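Local coordinates for protein peptide ABC transporter permease (Staphylococcus hominis, PDB 6EXS) that probably carries peptides across the cell membrane as a POT-family transporter of the major facilitator superfamily, and binds a thioalcohol-conjugated peptide linked to human body odour, at residues G305-N310 with T450-I455; L314-M319 with G459-F464. One frame throughout, in Å; residues are numbered along the deposited sequence.

In the fold
Contacts 1 and 2 lie side by side, their centres about 11 Å apart. Both use the region of helix 309-316: contact 1 joins its start to the 3-10 segment 452-454 and Ile455, contact 2 its far end to the first turn of helix 460-479. Contact 1 is buried and apolar; its valine and isoleucine methyls meet on the side of the turn away from the ligand, which touches Gly305 and Ser306. Contact 2 lies at the surface, where the long chain of Arg316 spans a wider gap to reach aliphatic carbons of Gln460 and Thr461. Gln460 joins the two, its carboxamide packing against Val308 and Ile455 while its CB faces Arg316.

Contact 1: residues G305-N310 with T450-I455; sequences GSNVLN and TLVKLI. With C3H (2-[[(2~{R})-2-azanyl-3-[(3~{S})-3-methyl-1-oxidanyl-hexan-3-yl]sulfanyl-propanoyl]amino]ethanoic acid), chain O.
Val308 and Val452 mark the closest backbone approach, with CA atoms 7.8 Å apart, where the turn leading into helix 309-316 passes the 3-10 segment 452-454. The CG2 methyl of Val308 does most of the touching: it meets CG1 of Val452 at 3.8 Å and CD1 of Ile455 at 4.0 Å. Val308 and Ile455 reach toward each other tip to tip, whereas the two valines meet at a slant. In Ile455, chi1 (-63°) and an extended chi2 (158°) carry CD1 forward to both methyls of Val308. Asn307 crosses Val452 at about a right angle, ND2 lying 3.9 Å from CG1; ND2 donates to Met60 O of helix 56-72 and weakly to Ser64 OG, so the valine merely flanks a group anchored elsewhere. On the ligand side, the C3H methyl C4 comes to 3.3 Å from Gly305 C, and Gly305, lacking a side chain, leaves the space that C2 of the ligand takes up. In this helical, major-facilitator-type transporter, the link between helices 279-302 and 309-316 thus lines the conjugated-peptide pocket with Gly305 and Ser306 and packs Val308 on Val452 and Ile455.

Contact 2: residues L314-M319 with G459-F464; sequences LERSDM and GQTNYF
Arg316 reaches Gln460 and Thr461 through a chain bent twice, at chi2 (-87°) and again at chi3 (-100°), which carries its guanidinium across to the first turn of helix 460-479. With OG1 of Thr461 between the backbone N and the carbonyl carbon (chi1 48°), the methyl CG2 stands anti to the carbonyl carbon and meets Arg316 NH2 at 3.9 Å, the two side chains crossing at about a right angle. The other terminal nitrogen, Arg316 NH1, lies 4.3 Å from Gln460 CB. Both carbons approach the guanidinium obliquely. The long side chain bridges a wide separation: the nearest CA atoms, those of Arg316 and Gln460, are 10.6 Å apart, and Tyr312 of helix 309-316 also packs on Gln460 and Thr461.

Beyond its CB, Gln460 turns back over its own helix and sets OE1 3.5 Å above the plane of the Phe464 ring, offset toward the rim. That ring also makes edge-to-face contacts with Tyr312 and Tyr379. Gly459 occupies the N-cap position, and its carbonyl O takes the first-turn bond from Tyr463 N at 2.8 Å.

At the other side, helix 309-316 ends at Arg316, and the chain leaves it through an ST turn in which Ser317 OG accepts from Met319 N at 3.2 Å. The same hydroxyl is hydrogen-bonded to Gly313 O, tying the turn to the helix it closes.

Across the contact, then, a cationic group rests against aliphatic carbon without a hydrogen bond or salt bridge to the facing segment. The guanidinium also sits near the N-terminal end of a helix, where the dipole would, if anything, be slightly unfavourable to a cation. The Arg316 chain packs on Phe394 as well; what passes between the segments is mainly van der Waals contact, with little directional grip.

Contact 1: residues G305-N310 with T450-I455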
loop_
_atom_site.group_PDB
_atom_site.type_symbol
_atom_site.label_atom_id
_atom_site.label_comp_id
_atom_site.label_asym_id
_atom_site.label_seq_id
_atom_site.Cartn_x
_atom_site.Cartn_y
_atom_site.Cartn_z
ATOM N N GLY A 305 -3.682 -8.457 7.356
ATOM C CA GLY A 305 -5.104 -8.364 7.654
ATOM C C GLY A 305 -5.966 -8.483 6.410
ATOM O O GLY A 305 -7.190 -8.619 6.517
ATOM N N SER A 306 -5.338 -8.396 5.209
ATOM C CA SER A 306 -6.020 -8.490 3.914
ATOM C C SER A 306 -6.067 -9.907 3.355
ATOM O O SER A 306 -6.843 -10.151 2.439
ATOM C CB SER A 306 -5.374 -7.555 2.894
ATOM O OG SER A 306 -3.994 -7.842 2.724
ATOM N N ASN A 307 -5.242 -10.834 3.882
ATOM C CA ASN A 307 -5.176 -12.214 3.373
ATOM C C ASN A 307 -5.063 -13.318 4.445
ATOM O O ASN A 307 -5.309 -14.474 4.126
ATOM C CB ASN A 307 -4.018 -12.345 2.358
ATOM C CG ASN A 307 -2.631 -12.077 2.905
ATOM O OD1 ASN A 307 -2.435 -11.378 3.901
ATOM N ND2 ASN A 307 -1.632 -12.595 2.233
ATOM N N VAL A 308 -4.658 -12.974 5.685
ATOM C CA VAL A 308 -4.443 -13.954 6.759
ATOM C C VAL A 308 -5.494 -13.832 7.891
ATOM O O VAL A 308 -6.168 -14.825 8.200
ATOM C CB VAL A 308 -2.973 -13.903 7.291
ATOM C CG1 VAL A 308 -2.769 -14.811 8.504
ATOM C CG2 VAL A 308 -1.969 -14.242 6.187
ATOM N N LEU A 309 -5.607 -12.645 8.514
ATOM C CA LEU A 309 -6.514 -12.410 9.643
ATOM C C LEU A 309 -8.008 -12.537 9.287
ATOM O O LEU A 309 -8.778 -13.053 10.104
ATOM C CB LEU A 309 -6.210 -11.057 10.311
ATOM C CG LEU A 309 -6.683 -10.858 11.765
ATOM C CD1 LEU A 309 -6.174 -11.976 12.695
ATOM C CD2 LEU A 309 -6.269 -9.477 12.283
ATOM N N ASN A 310 -8.396 -12.108 8.063
ATOM C CA ASN A 310 -9.769 -12.179 7.542
ATOM C C ASN A 310 -10.269 -13.627 7.257
ATOM O O ASN A 310 -11.424 -13.936 7.568
ATOM C CB ASN A 310 -9.935 -11.276 6.307
ATOM C CG ASN A 310 -8.929 -11.464 5.195
ATOM O OD1 ASN A 310 -7.850 -12.032 5.375
ATOM N ND2 ASN A 310 -9.256 -10.949 4.018
ATOM N N THR A 450 6.012 -15.152 0.785
ATOM C CA THR A 450 6.706 -16.413 1.082
ATOM C C THR A 450 6.384 -16.859 2.513
ATOM O O THR A 450 6.224 -18.057 2.756
ATOM C CB THR A 450 8.205 -16.241 0.817
ATOM O OG1 THR A 450 8.370 -15.783 -0.524
ATOM C CG2 THR A 450 9.001 -17.533 1.010
ATOM N N LEU A 451 6.277 -15.888 3.447
ATOM C CA LEU A 451 5.969 -16.065 4.874
ATOM C C LEU A 451 4.654 -16.820 5.104
ATOM O O LEU A 451 4.588 -17.652 6.012
ATOM C CB LEU A 451 5.903 -14.677 5.545
ATOM C CG LEU A 451 6.239 -14.546 7.037
ATOM C CD1 LEU A 451 7.676 -15.007 7.340
ATOM C CD2 LEU A 451 6.082 -13.094 7.484
ATOM N N VAL A 452 3.622 -16.543 4.264
ATOM C CA VAL A 452 2.280 -17.157 4.323
ATOM C C VAL A 452 2.332 -18.677 4.196
ATOM O O VAL A 452 1.400 -19.343 4.651
ATOM C CB VAL A 452 1.247 -16.545 3.343
ATOM C CG1 VAL A 452 0.858 -15.138 3.769
ATOM C CG2 VAL A 452 1.746 -16.577 1.897
ATOM N N LYS A 453 3.435 -19.215 3.612
ATOM C CA LYS A 453 3.704 -20.648 3.447
ATOM C C LYS A 453 4.067 -21.328 4.785
ATOM O O LYS A 453 4.131 -22.552 4.827
ATOM C CB LYS A 453 4.809 -20.894 2.401
ATOM C CG LYS A 453 4.444 -20.454 0.989
ATOM C CD LYS A 453 5.656 -20.420 0.077
ATOM C CE LYS A 453 5.262 -20.186 -1.360
ATOM N NZ LYS A 453 6.450 -20.131 -2.254
ATOM N N LEU A 454 4.293 -20.551 5.869
ATOM C CA LEU A 454 4.619 -21.081 7.199
ATOM C C LEU A 454 3.386 -21.489 8.021
ATOM O O LEU A 454 3.541 -22.223 8.996
ATOM C CB LEU A 454 5.461 -20.074 8.003
ATOM C CG LEU A 454 6.950 -20.051 7.723
ATOM C CD1 LEU A 454 7.541 -18.745 8.157
ATOM C CD2 LEU A 454 7.661 -21.205 8.416
ATOM N N ILE A 455 2.181 -21.009 7.638
ATOM C CA ILE A 455 0.895 -21.277 8.306
ATOM C C ILE A 455 0.582 -22.790 8.389
ATOM O O ILE A 455 0.173 -23.258 9.457
ATOM C CB ILE A 455 -0.263 -20.450 7.671
ATOM C CG1 ILE A 455 -0.018 -18.923 7.863
ATOM C CG2 ILE A 455 -1.647 -20.879 8.228
ATOM C CD1 ILE A 455 -0.761 -17.971 6.870
HETATM O O2 C3H O . -4.942 2.769 2.299
HETATM C C11 C3H O . -5.274 2.968 3.413
HETATM O O3 C3H O . -4.691 3.813 4.190
HETATM C C10 C3H O . -6.375 2.239 4.126
HETATM N N1 C3H O . -6.581 0.897 3.636
HETATM C C9 C3H O . -5.880 -0.124 4.100
HETATM O O1 C3H O . -4.662 -0.110 4.194
HETATM C C8 C3H O . -6.617 -1.343 4.548
HETATM N N C3H O . -7.976 -1.299 4.026
HETATM C C7 C3H O . -5.946 -2.611 4.018
HETATM S S C3H O . -4.918 -3.558 5.172
HETATM C C3 C3H O . -5.946 -4.322 6.537
HETATM C C4 C3H O . -6.824 -5.353 5.876
HETATM C C5 C3H O . -6.683 -3.179 7.248
HETATM C C6 C3H O . -7.746 -3.560 8.254
HETATM O O C3H O . -9.005 -3.097 7.892
HETATM C C2 C3H O . -5.057 -5.003 7.574
HETATM C C1 C3H O . -5.128 -4.424 8.977
HETATM C C C3H O . -4.230 -5.169 9.927
#

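Contact 2: residues L314-M319 with G459-F464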
loop_
_atom_site.group_PDB
_atom_site.type_symbol
_atom_site.label_atom_id
_atom_site.label_comp_id
_atom_site.label_asym_id
_atom_site.label_seq_id
_atom_site.Cartn_x
_atom_site.Cartn_y
_atom_site.Cartn_z
ATOM N N LEU A 314 -13.172 -15.642 9.184
ATOM C CA LEU A 314 -14.219 -16.334 8.421
ATOM C C LEU A 314 -14.323 -17.823 8.780
ATOM O O LEU A 314 -15.433 -18.362 8.910
ATOM C CB LEU A 314 -13.971 -16.140 6.899
ATOM C CG LEU A 314 -14.951 -16.775 5.896
ATOM C CD1 LEU A 314 -16.380 -16.271 6.088
ATOM C CD2 LEU A 314 -14.537 -16.483 4.494
ATOM N N GLU A 315 -13.170 -18.475 8.968
ATOM C CA GLU A 315 -13.095 -19.907 9.251
ATOM C C GLU A 315 -13.149 -20.303 10.727
ATOM O O GLU A 315 -13.589 -21.409 11.027
ATOM C CB GLU A 315 -11.840 -20.510 8.606
ATOM C CG GLU A 315 -11.886 -20.532 7.094
ATOM C CD GLU A 315 -10.622 -21.030 6.429
ATOM O OE1 GLU A 315 -9.626 -21.296 7.142
ATOM O OE2 GLU A 315 -10.618 -21.124 5.180
ATOM N N ARG A 316 -12.671 -19.447 11.642
ATOM C CA ARG A 316 -12.624 -19.815 13.061
ATOM C C ARG A 316 -13.584 -19.025 13.967
ATOM O O ARG A 316 -13.930 -19.507 15.046
ATOM C CB ARG A 316 -11.178 -19.748 13.591
ATOM C CG ARG A 316 -10.221 -20.657 12.807
ATOM C CD ARG A 316 -10.149 -22.094 13.322
ATOM N NE ARG A 316 -8.970 -22.317 14.166
ATOM C CZ ARG A 316 -7.738 -22.551 13.707
ATOM N NH1 ARG A 316 -7.504 -22.592 12.399
ATOM N NH2 ARG A 316 -6.733 -22.733 14.552
ATOM N N SER A 317 -14.040 -17.852 13.536
ATOM C CA SER A 317 -14.960 -17.083 14.368
ATOM C C SER A 317 -16.419 -17.296 13.956
ATOM O O SER A 317 -16.683 -17.849 12.883
ATOM C CB SER A 317 -14.576 -15.606 14.396
ATOM O OG SER A 317 -15.267 -14.897 13.387
ATOM N N ASP A 318 -17.359 -16.851 14.808
ATOM C CA ASP A 318 -18.795 -16.981 14.560
ATOM C C ASP A 318 -19.319 -15.966 13.529
ATOM O O ASP A 318 -20.501 -16.028 13.151
ATOM C CB ASP A 318 -19.598 -16.930 15.882
ATOM C CG ASP A 318 -19.467 -15.684 16.751
ATOM O OD1 ASP A 318 -18.889 -14.672 16.280
ATOM O OD2 ASP A 318 -19.971 -15.706 17.890
ATOM N N MET A 319 -18.434 -15.026 13.090
ATOM C CA MET A 319 -18.715 -13.930 12.143
ATOM C C MET A 319 -19.945 -13.133 12.579
ATOM O O MET A 319 -20.717 -12.642 11.750
ATOM C CB MET A 319 -18.833 -14.442 10.689
ATOM C CG MET A 319 -17.516 -14.912 10.088
ATOM S SD MET A 319 -16.174 -13.689 10.137
ATOM C CE MET A 319 -16.701 -12.581 8.915
ATOM N N GLY A 459 1.316 -24.182 12.020
ATOM C CA GLY A 459 -0.027 -24.162 12.582
ATOM C C GLY A 459 -0.408 -22.700 12.704
ATOM O O GLY A 459 0.411 -21.892 13.163
ATOM N N GLN A 460 -1.628 -22.340 12.255
ATOM C CA GLN A 460 -2.139 -20.966 12.221
ATOM C C GLN A 460 -1.958 -20.193 13.547
ATOM O O GLN A 460 -1.504 -19.045 13.510
ATOM C CB GLN A 460 -3.601 -20.939 11.737
ATOM C CG GLN A 460 -4.206 -19.547 11.542
ATOM C CD GLN A 460 -3.643 -18.728 10.406
ATOM O OE1 GLN A 460 -2.605 -18.067 10.537
ATOM N NE2 GLN A 460 -4.374 -18.664 9.300
ATOM N N THR A 461 -2.277 -20.817 14.697
ATOM C CA THR A 461 -2.137 -20.196 16.025
ATOM C C THR A 461 -0.680 -19.978 16.428
ATOM O O THR A 461 -0.354 -18.924 16.982
ATOM C CB THR A 461 -2.908 -20.967 17.097
ATOM O OG1 THR A 461 -2.602 -22.356 16.970
ATOM C CG2 THR A 461 -4.400 -20.747 17.003
ATOM N N ASN A 462 0.193 -20.972 16.166
ATOM C CA ASN A 462 1.622 -20.881 16.472
ATOM C C ASN A 462 2.268 -19.835 15.583
ATOM O O ASN A 462 3.188 -19.155 16.036
ATOM C CB ASN A 462 2.322 -22.224 16.299
ATOM C CG ASN A 462 1.816 -23.351 17.166
ATOM O OD1 ASN A 462 0.960 -23.188 18.047
ATOM N ND2 ASN A 462 2.347 -24.539 16.922
ATOM N N TYR A 463 1.759 -19.680 14.332
ATOM C CA TYR A 463 2.211 -18.680 13.358
ATOM C C TYR A 463 1.982 -17.241 13.899
ATOM O O TYR A 463 2.897 -16.430 13.832
ATOM C CB TYR A 463 1.514 -18.915 12.003
ATOM C CG TYR A 463 1.713 -17.829 10.964
ATOM C CD1 TYR A 463 0.821 -16.760 10.864
ATOM C CD2 TYR A 463 2.741 -17.911 10.024
ATOM C CE1 TYR A 463 0.975 -15.777 9.887
ATOM C CE2 TYR A 463 2.888 -16.948 9.025
ATOM C CZ TYR A 463 2.011 -15.874 8.970
ATOM O OH TYR A 463 2.142 -14.915 8.001
ATOM N N PHE A 464 0.786 -16.946 14.449
ATOM C CA PHE A 464 0.461 -15.642 15.034
ATOM C C PHE A 464 1.350 -15.340 16.247
ATOM O O PHE A 464 1.815 -14.205 16.384
ATOM C CB PHE A 464 -1.024 -15.553 15.446
ATOM C CG PHE A 464 -2.049 -15.476 14.333
ATOM C CD1 PHE A 464 -1.982 -14.475 13.371
ATOM C CD2 PHE A 464 -3.138 -16.338 14.310
ATOM C CE1 PHE A 464 -2.942 -14.393 12.360
ATOM C CE2 PHE A 464 -4.108 -16.242 13.308
ATOM C CZ PHE A 464 -3.998 -15.279 12.333
#